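PDB 4ID2: uncharacterized protein from Bacteroides ovatus, which is of unknown function, a DUF4738 family member with a beta-barrel-like fold. Local coordinates for residues Val84-Val98 and Leu138-Lys152. Sequence-based numbering, arbitrary orientation.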
loop_
_atom_site.group_PDB
_atom_site.type_symbol
_atom_site.label_atom_id
_atom_site.label_comp_id
_atom_site.label_asym_id
_atom_site.label_seq_id
_atom_site.Cartn_x
_atom_site.Cartn_y
_atom_site.Cartn_z
ATOM N N VAL A 84 26.042 -17.283 -11.292
ATOM C CA VAL A 84 24.653 -17.748 -11.251
ATOM C C VAL A 84 23.813 -16.895 -12.205
ATOM O O VAL A 84 22.989 -17.435 -12.944
ATOM C CB VAL A 84 24.111 -17.721 -9.798
ATOM C CG1 VAL A 84 22.615 -18.038 -9.750
ATOM C CG2 VAL A 84 24.906 -18.686 -8.921
ATOM N N LEU A 85 24.039 -15.578 -12.201
ATOM C CA LEU A 85 23.322 -14.651 -13.068
ATOM C C LEU A 85 24.158 -13.407 -13.360
ATOM O O LEU A 85 24.766 -12.856 -12.448
ATOM C CB LEU A 85 22.001 -14.236 -12.394
ATOM C CG LEU A 85 21.088 -13.331 -13.241
ATOM C CD1 LEU A 85 19.703 -13.926 -13.382
ATOM C CD2 LEU A 85 21.006 -11.928 -12.657
ATOM N N ASN A 86 24.172 -12.966 -14.620
ATOM C CA ASN A 86 24.852 -11.752 -15.061
ATOM C C ASN A 86 23.944 -11.079 -16.081
ATOM O O ASN A 86 24.057 -11.343 -17.276
ATOM C CB ASN A 86 26.239 -12.069 -15.628
ATOM C CG ASN A 86 27.021 -10.837 -16.027
ATOM O OD1 ASN A 86 27.119 -9.875 -15.275
ATOM N ND2 ASN A 86 27.562 -10.812 -17.234
ATOM N N LYS A 87 22.985 -10.272 -15.599
ATOM C CA LYS A 87 21.990 -9.624 -16.453
ATOM C C LYS A 87 22.036 -8.108 -16.385
ATOM O O LYS A 87 22.188 -7.549 -15.302
ATOM C CB LYS A 87 20.583 -10.072 -16.014
ATOM C CG LYS A 87 19.466 -9.546 -16.912
ATOM C CD LYS A 87 18.203 -10.355 -16.763
ATOM C CE LYS A 87 17.055 -9.748 -17.526
ATOM N NZ LYS A 87 17.259 -9.790 -19.003
ATOM N N THR A 88 21.824 -7.451 -17.536
ATOM C CA THR A 88 21.656 -6.009 -17.619
ATOM C C THR A 88 20.159 -5.769 -17.501
ATOM O O THR A 88 19.395 -6.257 -18.336
ATOM C CB THR A 88 22.253 -5.435 -18.897
ATOM O OG1 THR A 88 23.653 -5.710 -18.908
ATOM C CG2 THR A 88 22.024 -3.925 -19.020
ATOM N N PHE A 89 19.737 -5.070 -16.447
ATOM C CA PHE A 89 18.332 -4.774 -16.213
ATOM C C PHE A 89 17.958 -3.374 -16.672
ATOM O O PHE A 89 18.749 -2.445 -16.537
ATOM C CB PHE A 89 17.956 -4.893 -14.721
ATOM C CG PHE A 89 17.690 -6.300 -14.253
ATOM C CD1 PHE A 89 16.441 -6.870 -14.398
ATOM C CD2 PHE A 89 18.683 -7.046 -13.645
ATOM C CE1 PHE A 89 16.198 -8.167 -13.969
ATOM C CE2 PHE A 89 18.423 -8.343 -13.190
ATOM C CZ PHE A 89 17.185 -8.888 -13.349
ATOM N N THR A 90 16.724 -3.222 -17.154
ATOM C CA THR A 90 16.106 -1.934 -17.493
ATOM C C THR A 90 14.670 -2.001 -16.997
ATOM O O THR A 90 14.181 -3.094 -16.714
ATOM C CB THR A 90 16.188 -1.614 -19.004
ATOM O OG1 THR A 90 15.340 -2.497 -19.736
ATOM C CG2 THR A 90 17.596 -1.683 -19.542
ATOM N N LYS A 91 13.972 -0.864 -16.921
ATOM C CA LYS A 91 12.565 -0.863 -16.497
ATOM C C LYS A 91 11.690 -1.765 -17.414
ATOM O O LYS A 91 10.684 -2.301 -16.953
ATOM C CB LYS A 91 12.001 0.574 -16.446
ATOM C CG LYS A 91 11.907 1.272 -17.799
ATOM C CD LYS A 91 11.361 2.667 -17.662
ATOM C CE LYS A 91 11.136 3.290 -19.017
ATOM N NZ LYS A 91 11.099 4.770 -18.945
ATOM N N ASN A 92 12.113 -1.986 -18.677
ATOM C CA ASN A 92 11.382 -2.819 -19.638
ATOM C C ASN A 92 11.362 -4.303 -19.230
ATOM O O ASN A 92 10.450 -5.012 -19.648
ATOM C CB ASN A 92 11.944 -2.644 -21.044
ATOM C CG ASN A 92 12.045 -1.192 -21.445
ATOM O OD1 ASN A 92 13.140 -0.640 -21.567
ATOM N ND2 ASN A 92 10.911 -0.512 -21.530
ATOM N N ASP A 93 12.286 -4.752 -18.350
ATOM C CA ASP A 93 12.263 -6.122 -17.803
ATOM C C ASP A 93 11.037 -6.378 -16.914
ATOM O O ASP A 93 10.771 -7.531 -16.587
ATOM C CB ASP A 93 13.528 -6.416 -16.976
ATOM C CG ASP A 93 14.745 -6.610 -17.837
ATOM O OD1 ASP A 93 14.847 -7.669 -18.481
ATOM O OD2 ASP A 93 15.577 -5.689 -17.896
ATOM N N PHE A 94 10.324 -5.314 -16.495
ATOM C CA PHE A 94 9.123 -5.384 -15.669
ATOM C C PHE A 94 7.856 -5.069 -16.493
ATOM O O PHE A 94 6.800 -4.858 -15.908
ATOM C CB PHE A 94 9.261 -4.393 -14.494
ATOM C CG PHE A 94 10.512 -4.605 -13.663
ATOM C CD1 PHE A 94 11.710 -3.999 -14.013
ATOM C CD2 PHE A 94 10.494 -5.429 -12.548
ATOM C CE1 PHE A 94 12.871 -4.222 -13.265
ATOM C CE2 PHE A 94 11.659 -5.650 -11.802
ATOM C CZ PHE A 94 12.838 -5.047 -12.168
ATOM N N SER A 95 7.946 -5.073 -17.842
ATOM C CA SER A 95 6.813 -4.788 -18.731
ATOM C C SER A 95 5.681 -5.817 -18.590
ATOM O O SER A 95 4.528 -5.478 -18.859
ATOM C CB SER A 95 7.266 -4.732 -20.187
ATOM O OG SER A 95 7.813 -5.968 -20.619
ATOM N N SER A 96 5.999 -7.052 -18.169
ATOM C CA SER A 96 5.000 -8.100 -17.975
ATOM C C SER A 96 4.127 -7.869 -16.727
ATOM O O SER A 96 3.054 -8.460 -16.661
ATOM C CB SER A 96 5.677 -9.463 -17.864
ATOM O OG SER A 96 6.608 -9.479 -16.792
ATOM N N VAL A 97 4.572 -7.052 -15.742
ATOM C CA VAL A 97 3.803 -6.826 -14.505
ATOM C C VAL A 97 3.570 -5.316 -14.178
ATOM O O VAL A 97 3.071 -5.027 -13.096
ATOM C CB VAL A 97 4.467 -7.559 -13.302
ATOM C CG1 VAL A 97 4.567 -9.060 -13.565
ATOM C CG2 VAL A 97 5.844 -6.984 -12.960
ATOM N N VAL A 98 3.890 -4.376 -15.096
ATOM C CA VAL A 98 3.669 -2.932 -14.897
ATOM C C VAL A 98 3.040 -2.378 -16.172
ATOM O O VAL A 98 3.533 -2.677 -17.262
ATOM C CB VAL A 98 4.969 -2.166 -14.528
ATOM C CG1 VAL A 98 4.675 -0.689 -14.271
ATOM C CG2 VAL A 98 5.650 -2.792 -13.315
ATOM N N LEU A 138 8.850 -3.326 -6.693
ATOM C CA LEU A 138 8.833 -4.544 -7.516
ATOM C C LEU A 138 9.823 -5.539 -6.908
ATOM O O LEU A 138 10.571 -5.156 -6.003
ATOM C CB LEU A 138 9.223 -4.209 -8.975
ATOM C CG LEU A 138 8.413 -3.101 -9.667
ATOM C CD1 LEU A 138 9.267 -2.317 -10.659
ATOM C CD2 LEU A 138 7.185 -3.662 -10.340
ATOM N N SER A 139 9.868 -6.788 -7.392
ATOM C CA SER A 139 10.841 -7.750 -6.856
ATOM C C SER A 139 11.361 -8.721 -7.921
ATOM O O SER A 139 10.666 -8.997 -8.896
ATOM C CB SER A 139 10.247 -8.533 -5.694
ATOM O OG SER A 139 9.055 -9.181 -6.089
ATOM N N ILE A 140 12.628 -9.170 -7.754
ATOM C CA ILE A 140 13.313 -10.129 -8.634
ATOM C C ILE A 140 13.695 -11.309 -7.766
ATOM O O ILE A 140 14.375 -11.102 -6.759
ATOM C CB ILE A 140 14.580 -9.518 -9.303
ATOM C CG1 ILE A 140 14.299 -8.189 -10.037
ATOM C CG2 ILE A 140 15.272 -10.519 -10.239
ATOM C CD1 ILE A 140 15.487 -7.285 -10.017
ATOM N N THR A 141 13.280 -12.526 -8.127
ATOM C CA THR A 141 13.641 -13.728 -7.369
ATOM C C THR A 141 14.550 -14.570 -8.249
ATOM O O THR A 141 14.178 -14.860 -9.383
ATOM C CB THR A 141 12.391 -14.481 -6.910
ATOM O OG1 THR A 141 11.568 -13.577 -6.169
ATOM C CG2 THR A 141 12.721 -15.701 -6.046
ATOM N N ILE A 142 15.747 -14.935 -7.752
ATOM C CA ILE A 142 16.708 -15.743 -8.510
ATOM C C ILE A 142 16.937 -17.046 -7.758
ATOM O O ILE A 142 17.273 -17.011 -6.572
ATOM C CB ILE A 142 18.032 -14.977 -8.750
ATOM C CG1 ILE A 142 17.781 -13.695 -9.561
ATOM C CG2 ILE A 142 19.048 -15.879 -9.482
ATOM C CD1 ILE A 142 18.835 -12.634 -9.397
ATOM N N THR A 143 16.773 -18.199 -8.440
ATOM C CA THR A 143 16.982 -19.501 -7.798
ATOM C C THR A 143 18.469 -19.816 -7.772
ATOM O O THR A 143 19.251 -19.124 -8.418
ATOM C CB THR A 143 16.204 -20.611 -8.517
ATOM O OG1 THR A 143 16.739 -20.781 -9.830
ATOM C CG2 THR A 143 14.704 -20.337 -8.583
ATOM N N ALA A 144 18.859 -20.874 -7.053
ATOM C CA ALA A 144 20.260 -21.282 -6.970
ATOM C C ALA A 144 20.825 -21.691 -8.345
ATOM O O ALA A 144 22.013 -21.464 -8.596
ATOM C CB ALA A 144 20.419 -22.424 -5.979
ATOM N N ASP A 145 19.972 -22.237 -9.249
ATOM C CA ASP A 145 20.399 -22.614 -10.602
ATOM C C ASP A 145 20.161 -21.464 -11.633
ATOM O O ASP A 145 20.153 -21.723 -12.830
ATOM C CB ASP A 145 19.727 -23.930 -11.062
ATOM C CG ASP A 145 18.234 -23.862 -11.308
ATOM O OD1 ASP A 145 17.544 -23.130 -10.567
ATOM O OD2 ASP A 145 17.746 -24.596 -12.200
ATOM N N GLY A 146 20.024 -20.220 -11.171
ATOM C CA GLY A 146 19.890 -19.062 -12.047
ATOM C C GLY A 146 18.544 -18.786 -12.691
ATOM O O GLY A 146 18.474 -17.877 -13.521
ATOM N N LYS A 147 17.461 -19.524 -12.334
ATOM C CA LYS A 147 16.139 -19.242 -12.913
ATOM C C LYS A 147 15.602 -17.982 -12.256
ATOM O O LYS A 147 15.515 -17.921 -11.033
ATOM C CB LYS A 147 15.158 -20.418 -12.771
ATOM C CG LYS A 147 15.534 -21.622 -13.629
ATOM C CD LYS A 147 14.631 -22.820 -13.375
ATOM C CE LYS A 147 14.939 -23.966 -14.305
ATOM N NZ LYS A 147 14.137 -25.174 -13.979
HETATM N N MSE A 148 15.310 -16.958 -13.059
HETATM C CA MSE A 148 14.886 -15.662 -12.565
HETATM C C MSE A 148 13.400 -15.402 -12.835
HETATM O O MSE A 148 12.905 -15.740 -13.905
HETATM C CB MSE A 148 15.748 -14.594 -13.237
HETATM C CG MSE A 148 15.591 -13.219 -12.635
HETATM SE SE MSE A 148 15.128 -11.876 -13.911
HETATM C CE MSE A 148 13.493 -12.623 -14.662
ATOM N N SER A 149 12.696 -14.781 -11.867
ATOM C CA SER A 149 11.282 -14.408 -12.006
ATOM C C SER A 149 11.056 -12.991 -11.470
ATOM O O SER A 149 11.771 -12.557 -10.573
ATOM C CB SER A 149 10.374 -15.404 -11.293
ATOM O OG SER A 149 10.681 -15.534 -9.917
ATOM N N ILE A 150 10.084 -12.271 -12.056
ATOM C CA ILE A 150 9.726 -10.894 -11.713
ATOM C C ILE A 150 8.333 -10.856 -11.119
ATOM O O ILE A 150 7.444 -11.514 -11.640
ATOM C CB ILE A 150 9.776 -9.993 -12.986
ATOM C CG1 ILE A 150 11.152 -10.023 -13.673
ATOM C CG2 ILE A 150 9.357 -8.563 -12.681
ATOM C CD1 ILE A 150 12.308 -9.655 -12.823
ATOM N N GLN A 151 8.123 -10.020 -10.084
ATOM C CA GLN A 151 6.811 -9.856 -9.452
ATOM C C GLN A 151 6.558 -8.402 -9.081
ATOM O O GLN A 151 7.493 -7.647 -8.801
ATOM C CB GLN A 151 6.669 -10.711 -8.168
ATOM C CG GLN A 151 7.057 -12.196 -8.263
ATOM C CD GLN A 151 8.545 -12.502 -8.238
ATOM O OE1 GLN A 151 9.033 -13.284 -9.058
ATOM N NE2 GLN A 151 9.294 -11.979 -7.270
ATOM N N LYS A 152 5.280 -8.033 -9.035
ATOM C CA LYS A 152 4.833 -6.723 -8.587
ATOM C C LYS A 152 4.479 -6.856 -7.127
ATOM O O LYS A 152 3.922 -7.878 -6.733
ATOM C CB LYS A 152 3.623 -6.250 -9.407
ATOM C CG LYS A 152 3.246 -4.791 -9.186
ATOM C CD LYS A 152 1.954 -4.443 -9.926
ATOM C CE LYS A 152 1.898 -3.014 -10.409
ATOM N NZ LYS A 152 0.793 -2.807 -11.380
#
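Thr143, whose carbonyl oxygen lies against Val84 CG1, has its hydroxyl held twice: Thr143 OG1 donates to Asp145 OD1 at 2.6 Å and accepts from Lys147 N at 2.9 Å. The two bonds brace the type I turn from Thr143 to Gly146, one from within it, the other from just after. Leu85 reaches the hairpin with both methyls, CD2 on Ile142 CD1 and CD1 on Met148 CB. Phe89 drops its ring between Ile140 CD1, over one face, and Lys87 CD, over the other; the selenium of selenomethionine Met148 sits at the ring edge, 3.7 Å from Phe89 CZ, in a Met-aromatic contact. Here two sheets of the beta-barrel-like fold pack face to face through apolar side chains, strand 85-89 crossing strand 148-152 at -47°, with no hydrogen bond between the segments. With CG anti to the carbonyl carbon (chi1 -55°), Phe94 lays one ring face over Leu138 CD1, while Ile150 CG2 presses obliquely on Phe94 CD2 at 3.3 Å and Phe94 CZ meets Ile140 CG1. A serine here would probably leave Leu138 and Ile150 without their aromatic partner and open a gap beside Ile140. Past Phe94, Lys152 runs along the Val97 carbonyl, CD 3.4 Å from Val97 O.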